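Hydrazine synthase subunit beta (Candidatus Kuenenia stuttgartiensis, PDB 5C2V) forms part of the hydrazine synthase complex, which condenses nitric oxide with ammonium into hydrazine, and may modulate passage of the hydroxylamine intermediate between the gamma and alpha active sites. Local coordinates at residues B[244-249]-B[305-311]; B[276-282]-B[312-318]. All coordinates share one frame; numbering follows the deposited sequence.

Contact 1: B[244-249]-B[305-311]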
loop_
_atom_site.group_PDB
_atom_site.type_symbol
_atom_site.label_atom_id
_atom_site.label_comp_id
_atom_site.label_asym_id
_atom_site.label_seq_id
_atom_site.Cartn_x
_atom_site.Cartn_y
_atom_site.Cartn_z
ATOM N N LEU B 244 28.397 -8.843 -16.842
ATOM C CA LEU B 244 27.249 -7.959 -17.006
ATOM C C LEU B 244 26.434 -8.315 -18.245
ATOM O O LEU B 244 26.992 -8.718 -19.263
ATOM C CB LEU B 244 27.717 -6.502 -17.077
ATOM C CG LEU B 244 28.404 -5.966 -15.818
ATOM C CD1 LEU B 244 28.817 -4.514 -16.004
ATOM C CD2 LEU B 244 27.499 -6.118 -14.603
ATOM N N PRO B 245 25.103 -8.159 -18.160
ATOM C CA PRO B 245 24.195 -8.515 -19.256
ATOM C C PRO B 245 24.274 -7.546 -20.430
ATOM O O PRO B 245 24.502 -6.359 -20.212
ATOM C CB PRO B 245 22.817 -8.451 -18.595
ATOM C CG PRO B 245 22.980 -7.431 -17.521
ATOM C CD PRO B 245 24.373 -7.632 -16.993
ATOM N N LEU B 246 24.179 -8.059 -21.653
ATOM C CA LEU B 246 23.929 -7.223 -22.826
ATOM C C LEU B 246 22.467 -7.218 -23.287
ATOM O O LEU B 246 22.117 -6.516 -24.235
ATOM C CB LEU B 246 24.827 -7.657 -23.984
ATOM C CG LEU B 246 26.306 -7.317 -23.809
ATOM C CD1 LEU B 246 27.161 -8.080 -24.807
ATOM C CD2 LEU B 246 26.513 -5.816 -23.954
ATOM N N ASP B 247 21.615 -7.991 -22.620
ATOM C CA ASP B 247 20.280 -8.272 -23.150
ATOM C C ASP B 247 19.139 -7.559 -22.430
ATOM O O ASP B 247 19.196 -7.330 -21.222
ATOM C CB ASP B 247 20.011 -9.780 -23.113
ATOM C CG ASP B 247 21.088 -10.586 -23.810
ATOM O OD1 ASP B 247 21.511 -10.194 -24.918
ATOM O OD2 ASP B 247 21.504 -11.623 -23.251
ATOM N N ASP B 248 18.102 -7.212 -23.188
ATOM C CA ASP B 248 16.819 -6.843 -22.601
ATOM C C ASP B 248 16.061 -8.129 -22.295
ATOM O O ASP B 248 16.557 -9.223 -22.569
ATOM C CB ASP B 248 16.004 -5.950 -23.543
ATOM C CG ASP B 248 16.684 -4.628 -23.833
ATOM O OD1 ASP B 248 17.523 -4.197 -23.017
ATOM O OD2 ASP B 248 16.375 -4.011 -24.875
ATOM N N LEU B 249 14.863 -8.007 -21.735
ATOM C CA LEU B 249 14.053 -9.186 -21.461
ATOM C C LEU B 249 13.634 -9.851 -22.764
ATOM O O LEU B 249 13.859 -11.043 -22.963
ATOM C CB LEU B 249 12.817 -8.823 -20.635
ATOM C CG LEU B 249 11.879 -9.990 -20.310
ATOM C CD1 LEU B 249 12.558 -10.989 -19.388
ATOM C CD2 LEU B 249 10.576 -9.495 -19.706
ATOM N N LEU B 305 17.726 -8.489 -16.203
ATOM C CA LEU B 305 17.456 -8.297 -17.622
ATOM C C LEU B 305 16.954 -6.888 -17.920
ATOM O O LEU B 305 16.656 -6.555 -19.067
ATOM C CB LEU B 305 16.455 -9.346 -18.115
ATOM C CG LEU B 305 17.055 -10.753 -18.233
ATOM C CD1 LEU B 305 16.051 -11.751 -18.792
ATOM C CD2 LEU B 305 18.322 -10.735 -19.079
ATOM N N GLY B 306 16.848 -6.071 -16.878
ATOM C CA GLY B 306 16.540 -4.662 -17.038
ATOM C C GLY B 306 17.731 -3.756 -16.787
ATOM O O GLY B 306 17.628 -2.538 -16.922
ATOM N N LEU B 307 18.866 -4.349 -16.426
ATOM C CA LEU B 307 20.022 -3.579 -15.966
ATOM C C LEU B 307 20.707 -2.792 -17.082
ATOM O O LEU B 307 21.167 -1.670 -16.859
ATOM C CB LEU B 307 21.038 -4.504 -15.290
ATOM C CG LEU B 307 22.305 -3.842 -14.743
ATOM C CD1 LEU B 307 21.956 -2.784 -13.707
ATOM C CD2 LEU B 307 23.247 -4.881 -14.153
ATOM N N VAL B 308 20.769 -3.382 -18.273
ATOM C CA VAL B 308 21.432 -2.764 -19.422
ATOM C C VAL B 308 20.997 -1.322 -19.659
ATOM O O VAL B 308 21.826 -0.450 -19.929
ATOM C CB VAL B 308 21.173 -3.564 -20.712
ATOM C CG1 VAL B 308 22.026 -4.794 -20.742
ATOM C CG2 VAL B 308 19.711 -3.953 -20.812
ATOM N N ARG B 309 19.697 -1.079 -19.522
ATOM C CA ARG B 309 19.107 0.226 -19.793
ATOM C C ARG B 309 19.723 1.331 -18.942
ATOM O O ARG B 309 19.611 2.511 -19.274
ATOM C CB ARG B 309 17.595 0.178 -19.572
ATOM C CG ARG B 309 16.859 -0.671 -20.592
ATOM C CD ARG B 309 17.205 -0.233 -22.006
ATOM N NE ARG B 309 16.467 -0.984 -23.017
ATOM C CZ ARG B 309 15.297 -0.606 -23.520
ATOM N NH1 ARG B 309 14.725 0.516 -23.104
ATOM N NH2 ARG B 309 14.696 -1.351 -24.437
ATOM N N ASP B 310 20.372 0.952 -17.846
ATOM C CA ASP B 310 21.092 1.929 -17.046
ATOM C C ASP B 310 22.310 2.445 -17.809
ATOM O O ASP B 310 22.471 3.654 -17.977
ATOM C CB ASP B 310 21.513 1.330 -15.701
ATOM C CG ASP B 310 20.328 1.003 -14.810
ATOM O OD1 ASP B 310 19.201 1.432 -15.138
ATOM O OD2 ASP B 310 20.523 0.328 -13.777
ATOM N N TYR B 311 23.164 1.534 -18.272
ATOM C CA TYR B 311 24.366 1.943 -18.999
ATOM C C TYR B 311 24.276 1.902 -20.530
ATOM O O TYR B 311 25.270 2.174 -21.200
ATOM C CB TYR B 311 25.581 1.118 -18.551
ATOM C CG TYR B 311 25.368 -0.372 -18.413
ATOM C CD1 TYR B 311 25.400 -1.208 -19.522
ATOM C CD2 TYR B 311 25.182 -0.949 -17.163
ATOM C CE1 TYR B 311 25.223 -2.575 -19.392
ATOM C CE2 TYR B 311 25.005 -2.311 -17.024
ATOM C CZ TYR B 311 25.026 -3.120 -18.139
ATOM O OH TYR B 311 24.850 -4.477 -17.999
HETATM O O HOH W 1 20.031 -6.680 -18.883
#
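Leu305 lies against the turn at Asp247–Leu249 and gives up more surface than any other residue of the contact. Its CB rests beside the Leu249 backbone, and its CD1 meets Leu249 CD1 at 3.6 Å, the two side chains crossing at about a right angle. The carbonyl of Leu305 turns to the same loop, where its O receives a CA-H...O contact from Asp248 CA at 3.5 Å.

Pro245 packs against both Leu307 and Tyr311. Its CD approaches Leu307 CD2 to 4.1 Å, while Tyr311 OH donates a 2.9 Å hydrogen bond to Pro245 O, in the carbonyl plane and on a lone pair. This acceptor lies at the edge of the tyrosine ring. A chi1 of 45° places CG of Tyr311 between its own backbone N and carbonyl carbon, which directs the ring and its hydroxyl at the proline.

Asp248 forms a salt bridge with Arg309, NH2 to OD2 3.2 Å. The carboxylate oxygen lies in the guanidinium plane, but the donor comes from above the carboxylate, whose plane is turned 63° from the guanidinium. Arg315 is the stronger partner of the same oxygen. A water donates to Asp247 O at 2.6 Å and weakly accepts from Val308 N.

In this beta-propeller, the contact joins the end of one blade's outermost strand, 241-245, to the helical insertion leading into the outermost strand of the next.

Contact 2: B[276-282]-B[312-318]; sequences HRVTILD and LVARVPT
The guanidinium of Arg315 is covered on both faces: Leu312 CD2 lies over its centre on one, and Arg277 NH2 sits 3.9 Å above the other, offset toward the rim. Thr279 OG1 is at its edge, in plane. Arg315 CD in turn covers a face of the Arg277 guanidinium, and the two planes are only 14° apart. Both arginine chains are extended from CG to NE and run side by side. Arg315 NH1 forms a salt bridge with Asp248, and Asp253 forms one with Arg277 and accepts a hydrogen bond from Thr279 OG1; the two carboxylates probably offset the like charges.

The strands beneath are antiparallel. Val278 and Val316 exchange two backbone hydrogen bonds, each 2.9 Å between N and O, and Ile280 N bonds Ala314 O. A classic beta bulge sets Val313 and Ala314 opposite Ile280, whose O accepts from Ala314 N at 3.0 Å and weakly from Val313 N. On the opposite side of the sheet from the arginines, Ile280 CD1 touches Val316 CG2 at 3.9 Å, and Pro3 of the gamma subunit lies against Ile280.

Strand 267-272 flanks 277-282 on its other edge, strand 343-348 packs on Val278 and Val316, and Asp282 N-caps helix 283-291.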
loop_
_atom_site.group_PDB
_atom_site.type_symbol
_atom_site.label_atom_id
_atom_site.label_comp_id
_atom_site.label_asym_id
_atom_site.label_seq_id
_atom_site.Cartn_x
_atom_site.Cartn_y
_atom_site.Cartn_z
ATOM N N HIS B 276 23.176 -8.260 -35.954
ATOM C CA HIS B 276 23.574 -7.293 -36.979
ATOM C C HIS B 276 23.504 -5.844 -36.512
ATOM O O HIS B 276 22.904 -5.006 -37.187
ATOM C CB HIS B 276 22.699 -7.449 -38.226
ATOM C CG HIS B 276 22.427 -8.871 -38.603
ATOM N ND1 HIS B 276 23.432 -9.762 -38.918
ATOM C CD2 HIS B 276 21.266 -9.554 -38.718
ATOM C CE1 HIS B 276 22.898 -10.934 -39.210
ATOM N NE2 HIS B 276 21.587 -10.838 -39.096
ATOM N N ARG B 277 24.107 -5.536 -35.369
ATOM C CA ARG B 277 24.017 -4.167 -34.860
ATOM C C ARG B 277 25.176 -3.816 -33.943
ATOM O O ARG B 277 25.815 -4.696 -33.393
ATOM C CB ARG B 277 22.691 -3.966 -34.124
ATOM C CG ARG B 277 22.543 -4.816 -32.875
ATOM C CD ARG B 277 21.089 -4.921 -32.450
ATOM N NE ARG B 277 20.939 -5.650 -31.194
ATOM C CZ ARG B 277 19.779 -6.091 -30.719
ATOM N NH1 ARG B 277 18.658 -5.885 -31.397
ATOM N NH2 ARG B 277 19.742 -6.742 -29.564
ATOM N N VAL B 278 25.442 -2.526 -33.772
ATOM C CA VAL B 278 26.517 -2.105 -32.879
ATOM C C VAL B 278 25.958 -1.579 -31.562
ATOM O O VAL B 278 25.227 -0.590 -31.537
ATOM C CB VAL B 278 27.403 -1.025 -33.522
ATOM C CG1 VAL B 278 28.447 -0.539 -32.528
ATOM C CG2 VAL B 278 28.069 -1.566 -34.777
ATOM N N THR B 279 26.306 -2.249 -30.469
ATOM C CA THR B 279 25.853 -1.840 -29.147
ATOM C C THR B 279 26.866 -0.905 -28.495
ATOM O O THR B 279 28.019 -1.275 -28.270
ATOM C CB THR B 279 25.609 -3.052 -28.230
ATOM O OG1 THR B 279 24.429 -3.744 -28.659
ATOM C CG2 THR B 279 25.420 -2.603 -26.791
ATOM N N ILE B 280 26.424 0.314 -28.203
ATOM C CA ILE B 280 27.271 1.320 -27.578
ATOM C C ILE B 280 26.866 1.541 -26.127
ATOM O O ILE B 280 25.700 1.840 -25.834
ATOM C CB ILE B 280 27.208 2.659 -28.332
ATOM C CG1 ILE B 280 27.390 2.432 -29.835
ATOM C CG2 ILE B 280 28.252 3.625 -27.793
ATOM C CD1 ILE B 280 27.247 3.687 -30.662
ATOM N N LEU B 281 27.840 1.395 -25.231
ATOM C CA LEU B 281 27.610 1.496 -23.794
ATOM C C LEU B 281 28.388 2.649 -23.165
ATOM O O LEU B 281 29.447 3.043 -23.662
ATOM C CB LEU B 281 27.995 0.186 -23.103
ATOM C CG LEU B 281 27.358 -1.104 -23.622
ATOM C CD1 LEU B 281 27.918 -2.307 -22.881
ATOM C CD2 LEU B 281 25.847 -1.044 -23.485
ATOM N N ASP B 282 27.866 3.163 -22.054
ATOM C CA ASP B 282 28.511 4.244 -21.317
ATOM C C ASP B 282 29.443 3.634 -20.276
ATOM O O ASP B 282 28.993 2.988 -19.331
ATOM C CB ASP B 282 27.461 5.143 -20.657
ATOM C CG ASP B 282 28.046 6.430 -20.097
ATOM O OD1 ASP B 282 29.088 6.379 -19.411
ATOM O OD2 ASP B 282 27.452 7.501 -20.344
ATOM N N LEU B 312 23.119 1.577 -21.100
ATOM C CA LEU B 312 23.071 1.426 -22.555
ATOM C C LEU B 312 22.883 2.770 -23.248
ATOM O O LEU B 312 21.851 3.423 -23.094
ATOM C CB LEU B 312 21.937 0.479 -22.964
ATOM C CG LEU B 312 21.568 0.445 -24.452
ATOM C CD1 LEU B 312 22.659 -0.221 -25.281
ATOM C CD2 LEU B 312 20.221 -0.233 -24.675
ATOM N N VAL B 313 23.894 3.177 -24.012
ATOM C CA VAL B 313 23.794 4.384 -24.823
ATOM C C VAL B 313 22.923 4.186 -26.059
ATOM O O VAL B 313 21.957 4.921 -26.268
ATOM C CB VAL B 313 25.183 4.880 -25.271
ATOM C CG1 VAL B 313 25.047 6.109 -26.159
ATOM C CG2 VAL B 313 26.058 5.178 -24.064
ATOM N N ALA B 314 23.264 3.188 -26.873
ATOM C CA ALA B 314 22.538 2.981 -28.129
ATOM C C ALA B 314 22.689 1.576 -28.710
ATOM O O ALA B 314 23.598 0.836 -28.344
ATOM C CB ALA B 314 22.983 4.013 -29.160
ATOM N N ARG B 315 21.781 1.216 -29.613
ATOM C CA ARG B 315 21.992 0.078 -30.503
ATOM C C ARG B 315 21.760 0.525 -31.944
ATOM O O ARG B 315 20.640 0.859 -32.331
ATOM C CB ARG B 315 21.076 -1.091 -30.140
ATOM C CG ARG B 315 21.360 -1.693 -28.772
ATOM C CD ARG B 315 20.525 -2.940 -28.531
ATOM N NE ARG B 315 20.820 -3.554 -27.239
ATOM C CZ ARG B 315 19.898 -3.861 -26.333
ATOM N NH1 ARG B 315 18.618 -3.613 -26.576
ATOM N NH2 ARG B 315 20.255 -4.417 -25.183
ATOM N N VAL B 316 22.830 0.519 -32.732
ATOM C CA VAL B 316 22.818 1.109 -34.067
ATOM C C VAL B 316 22.739 0.063 -35.180
ATOM O O VAL B 316 23.538 -0.874 -35.210
ATOM C CB VAL B 316 24.067 1.982 -34.287
ATOM C CG1 VAL B 316 23.909 2.825 -35.532
ATOM C CG2 VAL B 316 24.304 2.874 -33.077
ATOM N N PRO B 317 21.764 0.219 -36.094
ATOM C CA PRO B 317 21.601 -0.656 -37.262
ATOM C C PRO B 317 22.879 -0.787 -38.087
ATOM O O PRO B 317 23.575 0.202 -38.315
ATOM C CB PRO B 317 20.506 0.044 -38.070
ATOM C CG PRO B 317 19.713 0.781 -37.055
ATOM C CD PRO B 317 20.707 1.244 -36.026
ATOM N N THR B 318 23.173 -2.005 -38.531
ATOM C CA THR B 318 24.393 -2.284 -39.277
ATOM C C THR B 318 24.066 -3.219 -40.440
ATOM O O THR B 318 22.913 -3.614 -40.616
ATOM C CB THR B 318 25.469 -2.918 -38.360
ATOM O OG1 THR B 318 25.381 -2.339 -37.053
ATOM C CG2 THR B 318 26.872 -2.685 -38.900
#

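Overall arrangement
Contacts 1 and 2 have centres 13 Å apart and interlock along the chain: segment 305-311 runs directly into 312-318, while 276-282 falls between the two halves of contact 1. Polar links join them. Arg315 NH1 reaches Asp248 OD2 at 2.8 Å, so this carboxylate oxygen is shared by an arginine from each contact; Arg315 NH2 makes a weak hydrogen bond to Leu246 O; and Tyr311 O is 2.9 Å from Asp282 N, a probable hydrogen bond. Neither contact forms the ligand sites themselves: the side chain of Leu244 in contact 1 is about 13 Å from bound trimethyl glycine, and that of His276 in contact 2 about 14 Å from a heme c.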